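PDB 6FJY: protein CsuE from Acinetobacter baumannii, which is the tip adhesin subunit of archaic chaperone-usher Csu pili, probably attaching the bacterium to surfaces during biofilm formation, and here is held by its chaperone CsuC before assembly. Local coordinates for residues D[179-190]-D[202-211]. Residues are numbered along the deposited sequence; the frame is centred on the assembly and turned at random.
Sequences PDCRILAQDVNF and VQSSMGIRCS
A disulfide staples two antiparallel strands of the Ig-like domain held by CsuC: Cys181 and Cys210 face each other as a non-hydrogen-bonded pair, their CA atoms only 4.1 Å apart, and SG joins SG at 2.0 Å. On the face shared with Ile183 and Ile208, both sulfurs sit beside their own backbone N (chi1 -70° and -77°), which brings them within bonding distance. There the two isoleucines run side by side, Ile183 CG2 against Ile208 CG1 at 4.0 Å, and Ala185 CB rests on Met206 CG. This is the inward side of the beta sandwich, where Ile183 and Met206 also touch strand 302-311. Paired backbone bonds at Arg182 with Arg209 and Leu184 with Gly207 hold the strands together, and beyond Cys210 the Ser211 N donates to Asp180 O, and Ser211 OG accepts a hydrogen bond from Asp180 N at 2.9 Å. On the reverse face the guanidinium planes of Arg182 and Arg209 stand perpendicular, with Arg182 NE 4.2 Å from Arg209 NH1. Their like charges are probably offset by acids: Asp180 OD2 forms a salt bridge with Arg182 NH1 at 3.0 Å, while Glu21 forms a salt bridge with Arg209 NH2. Past Ala185 the regular pairing stops and side chains span the wider gap: Val188 CG1 meets Val202 CG1 at 3.6 Å, and Val202 CG2 sits over one face of the Phe190 ring in a CH-pi contact, 4.1 Å from its centroid. Here Val188 and Asn189 pair instead with an antiparallel strand of the CsuC chain, whereas strand 202-210 bonds along its other edge to strand 279-289.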
loop_
_atom_site.group_PDB
_atom_site.type_symbol
_atom_site.label_atom_id
_atom_site.label_comp_id
_atom_site.label_asym_id
_atom_site.label_seq_id
_atom_site.Cartn_x
_atom_site.Cartn_y
_atom_site.Cartn_z
ATOM N N PRO D 179 3.613 -4.499 -0.429
ATOM C CA PRO D 179 3.283 -5.627 0.444
ATOM C C PRO D 179 1.779 -5.727 0.643
ATOM O O PRO D 179 1.060 -4.724 0.644
ATOM C CB PRO D 179 4.002 -5.290 1.754
ATOM C CG PRO D 179 5.079 -4.348 1.360
ATOM C CD PRO D 179 4.527 -3.547 0.220
ATOM N N ASP D 180 1.310 -6.958 0.824
ATOM C CA ASP D 180 -0.115 -7.243 0.774
ATOM C C ASP D 180 -0.426 -8.458 1.639
ATOM O O ASP D 180 0.374 -9.395 1.708
ATOM C CB ASP D 180 -0.553 -7.486 -0.676
ATOM C CG ASP D 180 -2.046 -7.400 -0.855
ATOM O OD1 ASP D 180 -2.744 -7.122 0.144
ATOM O OD2 ASP D 180 -2.518 -7.604 -1.991
ATOM N N CYS D 181 -1.594 -8.439 2.284
ATOM C CA CYS D 181 -2.016 -9.525 3.159
ATOM C C CYS D 181 -3.537 -9.622 3.151
ATOM O O CYS D 181 -4.236 -8.626 2.949
ATOM C CB CYS D 181 -1.519 -9.335 4.599
ATOM S SG CYS D 181 0.264 -9.517 4.865
ATOM N N ARG D 182 -4.039 -10.838 3.371
ATOM C CA ARG D 182 -5.469 -11.089 3.495
ATOM C C ARG D 182 -5.729 -12.049 4.643
ATOM O O ARG D 182 -4.984 -13.016 4.826
ATOM C CB ARG D 182 -6.038 -11.666 2.211
ATOM C CG ARG D 182 -6.064 -10.681 1.084
ATOM C CD ARG D 182 -5.342 -11.232 -0.106
ATOM N NE ARG D 182 -6.046 -10.936 -1.348
ATOM C CZ ARG D 182 -5.992 -9.769 -1.970
ATOM N NH1 ARG D 182 -5.272 -8.775 -1.463
ATOM N NH2 ARG D 182 -6.658 -9.603 -3.101
ATOM N N ILE D 183 -6.792 -11.781 5.407
ATOM C CA ILE D 183 -7.164 -12.576 6.576
ATOM C C ILE D 183 -8.459 -13.324 6.296
ATOM O O ILE D 183 -9.404 -12.767 5.721
ATOM C CB ILE D 183 -7.344 -11.717 7.842
ATOM C CG1 ILE D 183 -6.475 -10.470 7.801
ATOM C CG2 ILE D 183 -7.057 -12.546 9.093
ATOM C CD1 ILE D 183 -6.745 -9.565 8.968
ATOM N N LEU D 184 -8.516 -14.570 6.763
ATOM C CA LEU D 184 -9.673 -15.453 6.584
ATOM C C LEU D 184 -9.822 -16.271 7.865
ATOM O O LEU D 184 -9.103 -17.256 8.067
ATOM C CB LEU D 184 -9.489 -16.350 5.368
ATOM C CG LEU D 184 -10.680 -17.174 4.895
ATOM C CD1 LEU D 184 -11.898 -16.288 4.674
ATOM C CD2 LEU D 184 -10.293 -17.877 3.610
ATOM N N ALA D 185 -10.754 -15.863 8.724
ATOM C CA ALA D 185 -10.827 -16.390 10.082
ATOM C C ALA D 185 -11.994 -17.344 10.304
ATOM O O ALA D 185 -11.857 -18.299 11.074
ATOM C CB ALA D 185 -10.909 -15.235 11.087
ATOM N N GLN D 186 -13.138 -17.105 9.663
ATOM C CA GLN D 186 -14.298 -17.996 9.756
ATOM C C GLN D 186 -14.850 -18.074 11.175
ATOM O O GLN D 186 -14.437 -17.311 12.051
ATOM C CB GLN D 186 -13.957 -19.406 9.257
ATOM C CG GLN D 186 -13.807 -19.528 7.753
ATOM C CD GLN D 186 -15.111 -19.293 7.014
ATOM O OE1 GLN D 186 -16.180 -19.718 7.462
ATOM N NE2 GLN D 186 -15.030 -18.606 5.879
ATOM N N ASP D 187 -15.788 -18.991 11.410
ATOM C CA ASP D 187 -16.482 -19.100 12.687
ATOM C C ASP D 187 -16.230 -20.459 13.328
ATOM O O ASP D 187 -15.942 -21.446 12.646
ATOM C CB ASP D 187 -17.995 -18.888 12.516
ATOM C CG ASP D 187 -18.376 -17.424 12.429
ATOM O OD1 ASP D 187 -17.485 -16.565 12.572
ATOM O OD2 ASP D 187 -19.569 -17.131 12.211
ATOM N N VAL D 188 -16.344 -20.497 14.653
ATOM C CA VAL D 188 -16.225 -21.721 15.436
ATOM C C VAL D 188 -17.602 -22.040 15.990
ATOM O O VAL D 188 -18.225 -21.192 16.640
ATOM C CB VAL D 188 -15.203 -21.583 16.575
ATOM C CG1 VAL D 188 -15.189 -22.841 17.423
ATOM C CG2 VAL D 188 -13.804 -21.276 16.028
ATOM N N ASN D 189 -18.073 -23.259 15.739
ATOM C CA ASN D 189 -19.364 -23.729 16.214
ATOM C C ASN D 189 -19.182 -24.945 17.111
ATOM O O ASN D 189 -18.268 -25.752 16.916
ATOM C CB ASN D 189 -20.290 -24.082 15.046
ATOM C CG ASN D 189 -20.730 -22.866 14.265
ATOM O OD1 ASN D 189 -21.671 -22.172 14.654
ATOM N ND2 ASN D 189 -20.060 -22.603 13.149
ATOM N N PHE D 190 -20.078 -25.075 18.089
ATOM C CA PHE D 190 -20.016 -26.152 19.075
ATOM C C PHE D 190 -21.144 -27.171 18.898
ATOM O O PHE D 190 -21.882 -27.135 17.915
ATOM C CB PHE D 190 -20.058 -25.569 20.491
ATOM C CG PHE D 190 -18.809 -24.832 20.878
ATOM C CD1 PHE D 190 -18.647 -23.494 20.552
ATOM C CD2 PHE D 190 -17.791 -25.481 21.561
ATOM C CE1 PHE D 190 -17.491 -22.815 20.899
ATOM C CE2 PHE D 190 -16.635 -24.807 21.915
ATOM C CZ PHE D 190 -16.488 -23.473 21.586
ATOM N N VAL D 202 -13.423 -27.430 20.124
ATOM C CA VAL D 202 -13.389 -27.327 18.670
ATOM C C VAL D 202 -11.997 -26.864 18.260
ATOM O O VAL D 202 -11.530 -25.806 18.706
ATOM C CB VAL D 202 -14.457 -26.351 18.141
ATOM C CG1 VAL D 202 -14.417 -26.268 16.620
ATOM C CG2 VAL D 202 -15.844 -26.723 18.652
ATOM N N GLN D 203 -11.337 -27.646 17.410
ATOM C CA GLN D 203 -10.093 -27.225 16.782
ATOM C C GLN D 203 -10.447 -26.605 15.429
ATOM O O GLN D 203 -11.031 -27.272 14.568
ATOM C CB GLN D 203 -9.128 -28.400 16.638
ATOM C CG GLN D 203 -7.696 -27.986 16.281
ATOM C CD GLN D 203 -6.734 -29.164 16.153
ATOM O OE1 GLN D 203 -6.193 -29.425 15.076
ATOM N NE2 GLN D 203 -6.508 -29.866 17.257
ATOM N N SER D 204 -10.122 -25.320 15.261
ATOM C CA SER D 204 -10.290 -24.631 13.985
ATOM C C SER D 204 -8.972 -23.999 13.553
ATOM O O SER D 204 -7.904 -24.382 14.042
ATOM C CB SER D 204 -11.396 -23.573 14.075
ATOM O OG SER D 204 -11.586 -22.909 12.838
ATOM N N SER D 205 -9.031 -23.034 12.638
ATOM C CA SER D 205 -7.818 -22.410 12.136
ATOM C C SER D 205 -8.148 -21.061 11.511
ATOM O O SER D 205 -9.292 -20.783 11.142
ATOM C CB SER D 205 -7.104 -23.318 11.123
ATOM O OG SER D 205 -7.846 -23.479 9.924
ATOM N N MET D 206 -7.118 -20.220 11.419
ATOM C CA MET D 206 -7.151 -18.970 10.675
ATOM C C MET D 206 -6.099 -19.035 9.578
ATOM O O MET D 206 -5.079 -19.720 9.713
ATOM C CB MET D 206 -6.885 -17.760 11.590
ATOM C CG MET D 206 -7.980 -17.487 12.595
ATOM S SD MET D 206 -7.524 -16.238 13.778
ATOM C CE MET D 206 -6.694 -15.167 12.674
ATOM N N GLY D 207 -6.360 -18.330 8.479
ATOM C CA GLY D 207 -5.448 -18.319 7.354
ATOM C C GLY D 207 -5.071 -16.914 6.924
ATOM O O GLY D 207 -5.946 -16.063 6.740
ATOM N N ILE D 208 -3.772 -16.660 6.759
ATOM C CA ILE D 208 -3.274 -15.359 6.323
ATOM C C ILE D 208 -2.334 -15.553 5.138
ATOM O O ILE D 208 -1.304 -16.227 5.255
ATOM C CB ILE D 208 -2.568 -14.602 7.459
ATOM C CG1 ILE D 208 -3.558 -14.381 8.605
ATOM C CG2 ILE D 208 -2.019 -13.280 6.948
ATOM C CD1 ILE D 208 -3.018 -13.612 9.764
ATOM N N ARG D 209 -2.687 -14.955 4.003
ATOM C CA ARG D 209 -1.893 -15.004 2.781
ATOM C C ARG D 209 -1.224 -13.647 2.608
ATOM O O ARG D 209 -1.903 -12.631 2.420
ATOM C CB ARG D 209 -2.762 -15.350 1.572
ATOM C CG ARG D 209 -3.519 -16.670 1.734
ATOM C CD ARG D 209 -4.469 -16.928 0.576
ATOM N NE ARG D 209 -3.820 -16.675 -0.707
ATOM C CZ ARG D 209 -4.246 -15.791 -1.605
ATOM N NH1 ARG D 209 -5.340 -15.075 -1.375
ATOM N NH2 ARG D 209 -3.582 -15.635 -2.744
ATOM N N CYS D 210 0.107 -13.640 2.664
ATOM C CA CYS D 210 0.897 -12.423 2.643
ATOM C C CYS D 210 1.965 -12.537 1.564
ATOM O O CYS D 210 2.385 -13.633 1.183
ATOM C CB CYS D 210 1.555 -12.149 4.013
ATOM S SG CYS D 210 0.512 -11.481 5.311
ATOM N N SER D 211 2.389 -11.386 1.056
ATOM C CA SER D 211 3.574 -11.338 0.214
ATOM C C SER D 211 4.812 -11.709 1.033
ATOM O O SER D 211 4.776 -11.771 2.267
ATOM C CB SER D 211 3.728 -9.951 -0.402
ATOM O OG SER D 211 3.399 -8.960 0.552
#